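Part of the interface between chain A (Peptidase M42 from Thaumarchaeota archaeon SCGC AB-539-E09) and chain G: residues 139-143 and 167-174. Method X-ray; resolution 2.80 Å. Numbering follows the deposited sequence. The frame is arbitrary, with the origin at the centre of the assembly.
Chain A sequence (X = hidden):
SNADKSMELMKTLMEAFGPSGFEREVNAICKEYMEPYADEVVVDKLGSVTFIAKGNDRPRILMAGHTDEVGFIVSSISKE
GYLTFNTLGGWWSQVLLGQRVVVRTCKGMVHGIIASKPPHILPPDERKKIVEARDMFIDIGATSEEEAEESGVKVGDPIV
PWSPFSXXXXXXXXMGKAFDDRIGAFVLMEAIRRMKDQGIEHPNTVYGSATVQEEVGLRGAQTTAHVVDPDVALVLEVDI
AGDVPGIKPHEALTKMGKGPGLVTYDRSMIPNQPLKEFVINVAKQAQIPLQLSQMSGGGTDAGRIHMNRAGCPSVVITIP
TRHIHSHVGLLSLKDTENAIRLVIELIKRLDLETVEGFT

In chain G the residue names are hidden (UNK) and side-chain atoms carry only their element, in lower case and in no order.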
ATOM      1  N   ASP A 139      11.936 -33.588   8.560  1.00 33.96           N
ATOM      2  CA  ASP A 139      11.778 -34.238   9.834  1.00 33.19           C
ATOM      3  C   ASP A 139      11.977 -35.715   9.601  1.00 32.87           C
ATOM      4  O   ASP A 139      11.245 -36.318   8.833  1.00 31.95           O
ATOM      5  CB  ASP A 139      10.372 -33.974  10.362  1.00 32.87           C
ATOM      6  CG  ASP A 139      10.154 -34.531  11.751  1.00 33.76           C
ATOM      7  OD1 ASP A 139      11.022 -35.283  12.263  1.00 35.15           O
ATOM      8  OD2 ASP A 139       9.108 -34.221  12.343  1.00 33.65           O
ATOM      9  N   ILE A 140      12.960 -36.292  10.274  1.00 33.97           N
ATOM     10  CA  ILE A 140      13.243 -37.720  10.138  1.00 34.96           C
ATOM     11  C   ILE A 140      12.908 -38.493  11.413  1.00 35.41           C
ATOM     12  O   ILE A 140      13.357 -39.633  11.582  1.00 36.51           O
ATOM     13  CB  ILE A 140      14.707 -37.983   9.726  1.00 35.18           C
ATOM     14  CG1 ILE A 140      15.670 -37.386  10.747  1.00 35.54           C
ATOM     15  CG2 ILE A 140      14.979 -37.381   8.359  1.00 34.73           C
ATOM     16  CD1 ILE A 140      17.083 -37.905  10.622  1.00 36.09           C
ATOM     17  N   GLY A 141      12.120 -37.877  12.294  1.00 35.00           N
ATOM     18  CA  GLY A 141      11.680 -38.524  13.521  1.00 35.69           C
ATOM     19  C   GLY A 141      12.711 -38.477  14.625  1.00 36.38           C
ATOM     20  O   GLY A 141      12.607 -39.198  15.625  1.00 37.50           O
ATOM     21  N   ALA A 142      13.712 -37.623  14.461  1.00 37.03           N
ATOM     22  CA  ALA A 142      14.783 -37.526  15.441  1.00 38.10           C
ATOM     23  C   ALA A 142      14.397 -36.509  16.501  1.00 38.60           C
ATOM     24  O   ALA A 142      13.592 -35.627  16.245  1.00 37.55           O
ATOM     25  CB  ALA A 142      16.089 -37.131  14.765  1.00 38.42           C
ATOM     26  N   THR A 143      14.979 -36.646  17.688  1.00 41.31           N
ATOM     27  CA  THR A 143      14.690 -35.750  18.825  1.00 43.57           C
ATOM     28  C   THR A 143      15.915 -34.940  19.283  1.00 45.30           C
ATOM     29  O   THR A 143      15.835 -34.223  20.252  1.00 45.14           O
ATOM     30  CB  THR A 143      14.135 -36.545  20.027  1.00 43.61           C
ATOM     31  OG1 THR A 143      15.055 -37.580  20.379  1.00 44.81           O
ATOM     32  CG2 THR A 143      12.806 -37.189  19.675  1.00 43.38           C
TER
ATOM     33  N   UNK G 167       6.990 -47.917  10.655  1.00 39.63           N
ATOM     34  CA  UNK G 167       7.718 -47.521  11.843  1.00 39.69           C
ATOM     35  C   UNK G 167       9.149 -47.191  11.452  1.00 39.47           C
ATOM     36  O   UNK G 167       9.758 -47.894  10.664  1.00 38.52           O
ATOM     37  c   UNK G 167       6.321 -49.044  13.263  1.00 40.11           C
ATOM     38  c   UNK G 167       7.736 -48.641  12.890  1.00 40.55           C
ATOM     39  c   UNK G 167       8.483 -48.169  14.124  1.00 41.59           C
ATOM     40  N   UNK G 168       9.671 -46.104  12.007  1.00 40.22           N
ATOM     41  CA  UNK G 168      11.027 -45.643  11.701  1.00 40.64           C
ATOM     42  C   UNK G 168      11.821 -45.458  12.994  1.00 41.57           C
ATOM     43  O   UNK G 168      11.326 -45.773  14.087  1.00 41.73           O
ATOM     44  c   UNK G 168      10.417 -44.629   9.502  1.00 38.92           C
ATOM     45  c   UNK G 168      11.013 -44.353  10.865  1.00 39.44           C
ATOM     46  c   UNK G 168      10.229 -43.246  11.574  1.00 39.55           C
ATOM     47  c   UNK G 168      10.415 -41.877  10.952  1.00 39.55           C
ATOM     48  N   UNK G 169      13.050 -44.969  12.863  1.00 42.04           N
ATOM     49  CA  UNK G 169      13.912 -44.736  14.008  1.00 43.35           C
ATOM     50  C   UNK G 169      14.055 -45.990  14.853  1.00 44.74           C
ATOM     51  O   UNK G 169      13.785 -45.977  16.061  1.00 45.98           O
ATOM     52  c   UNK G 169      13.373 -43.578  14.854  1.00 43.01           C
ATOM     53  c   UNK G 169      13.531 -42.220  14.197  1.00 42.49           C
ATOM     54  o   UNK G 169      15.803 -42.219  14.947  1.00 45.64           O
ATOM     55  c   UNK G 169      14.963 -41.744  14.179  1.00 43.20           C
ATOM     56  n   UNK G 169      15.252 -40.797  13.315  1.00 42.34           N
ATOM     57  N   UNK G 170      14.489 -47.071  14.216  1.00 46.17           N
ATOM     58  CA  UNK G 170      14.758 -48.314  14.922  1.00 49.51           C
ATOM     59  C   UNK G 170      13.585 -48.717  15.798  1.00 48.89           C
ATOM     60  O   UNK G 170      13.758 -49.022  16.969  1.00 48.34           O
ATOM     61  c   UNK G 170      16.003 -48.179  15.803  1.00 52.64           C
ATOM     62  o   UNK G 170      17.433 -46.385  15.104  1.00 59.87           O
ATOM     63  n   UNK G 170      17.871 -48.447  14.306  1.00 59.60           N
ATOM     64  c   UNK G 170      17.175 -47.597  15.053  1.00 56.33           C
ATOM     65  N   UNK G 171      12.388 -48.700  15.226  1.00 48.31           N
ATOM     66  CA  UNK G 171      11.209 -49.210  15.912  1.00 47.08           C
ATOM     67  C   UNK G 171      10.575 -48.275  16.912  1.00 45.16           C
ATOM     68  O   UNK G 171       9.634 -48.669  17.573  1.00 45.53           O
ATOM     69  N   UNK G 172      11.071 -47.048  17.020  1.00 44.43           N
ATOM     70  CA  UNK G 172      10.654 -46.122  18.094  1.00 44.92           C
ATOM     71  C   UNK G 172       9.490 -45.198  17.724  1.00 43.97           C
ATOM     72  O   UNK G 172       8.737 -44.782  18.600  1.00 43.30           O
ATOM     73  n   UNK G 172      16.164 -45.370  18.596  1.00 52.65           N
ATOM     74  n   UNK G 172      14.394 -43.962  19.085  1.00 48.89           N
ATOM     75  c   UNK G 172      11.827 -45.231  18.523  1.00 45.99           C
ATOM     76  c   UNK G 172      13.768 -44.812  20.099  1.00 48.61           C
ATOM     77  c   UNK G 172      15.501 -44.238  18.399  1.00 50.98           C
ATOM     78  c   UNK G 172      12.785 -45.845  19.526  1.00 47.72           C
ATOM     79  n   UNK G 172      15.940 -43.366  17.493  1.00 51.57           N
ATOM     80  N   UNK G 173       9.365 -44.876  16.435  1.00 42.91           N
ATOM     81  CA  UNK G 173       8.482 -43.811  15.964  1.00 40.82           C
ATOM     82  C   UNK G 173       7.587 -44.275  14.829  1.00 40.04           C
ATOM     83  O   UNK G 173       8.065 -44.777  13.824  1.00 39.42           O
ATOM     84  c   UNK G 173       8.400 -41.594  14.781  1.00 40.17           C
ATOM     85  c   UNK G 173       9.301 -42.628  15.429  1.00 40.84           C
ATOM     86  c   UNK G 173      10.120 -41.991  16.543  1.00 41.27           C
ATOM     87  N   UNK G 174       6.285 -44.074  14.995  1.00 39.48           N
ATOM     88  CA  UNK G 174       5.296 -44.496  14.021  1.00 39.30           C
ATOM     89  C   UNK G 174       5.033 -43.386  13.017  1.00 38.57           C
ATOM     90  O   UNK G 174       4.963 -42.220  13.392  1.00 37.54           O
ATOM     91  c   UNK G 174       4.004 -44.870  14.729  1.00 39.69           C
TER

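Position 167 of chain G carries three side-chain carbons, one bearing the other two, and is out of reach of the chain A stretch. A fork at CB with no further atoms is Val G167, a beta-branched residue at home in a strand.

Position 168 has four carbons, forked at the first, with one arm two carbons long. Its CB points toward the chain A stretch, and the end carbon of the longer arm lies 3.8 Å from Ile A140 O. This is Ile G168; the end carbon, CD1, is also 4.4 Å from Gly A141 CA, so the longer arm supplies the reach for packing against the backbone.

At position 169 three carbons form an unbranched chain, the third carrying one oxygen and one nitrogen. The side-chain nitrogen lies 2.8 Å from Ile A140 O, and the second carbon 3.5 Å from Gly A141 O. This is Gln G169. With chi1 and chi2 both m, the chain folds so that NE2 donates a hydrogen bond to Ile A140 O that is almost linear at 174°.

Position 170 has two carbons, the second bearing one oxygen and one nitrogen, and touches nothing on this stretch of chain A. It is Asn G170, whose phi/psi of 51/49 is left-handed, a conformation asparagine tolerates better than most residues.

Position 171 has no side-chain atoms, hence Gly G171; its phi of 80° by itself favours glycine.

Position 172 shows three carbons, a nitrogen, then a carbon carrying two more nitrogens. CA-to-CB points toward the chain A stretch, but the side chain makes no contact with it. This is Arg G172, whose long, polar chain suits a partly exposed place. It closes the type I' turn begun at Gln G169, and its N donates to Gln G169 O at 3.1 Å.

Position 173 again has one carbon carrying two, and one of the end carbons lies 3.9 Å from Gly A141 O. It is Val G173, whose compact fork fits this buried place. Its backbone pairs with Ile G168.

Position 174 has a single side-chain carbon, out of reach of the stretch: Ala G174, whose lone methyl takes little room in a buried strand.

The contact is a hairpin laid against a glycine. Gly A141, held by its N donating to Asp A139 OD1 at 2.8 Å, has positive phi and no side chain; an ideal CB there would sit only 3.1 Å from Ile G168 CD1 and 3.3 Å from Gln G169 CG. The bare backbone thus admits these side chains closely, and the single hydrogen bond from Gln G169 is accompanied by van der Waals contacts of Ile G168 and Val G173 with the chain A backbone.

Chain G 167-174: VIQNGRVA
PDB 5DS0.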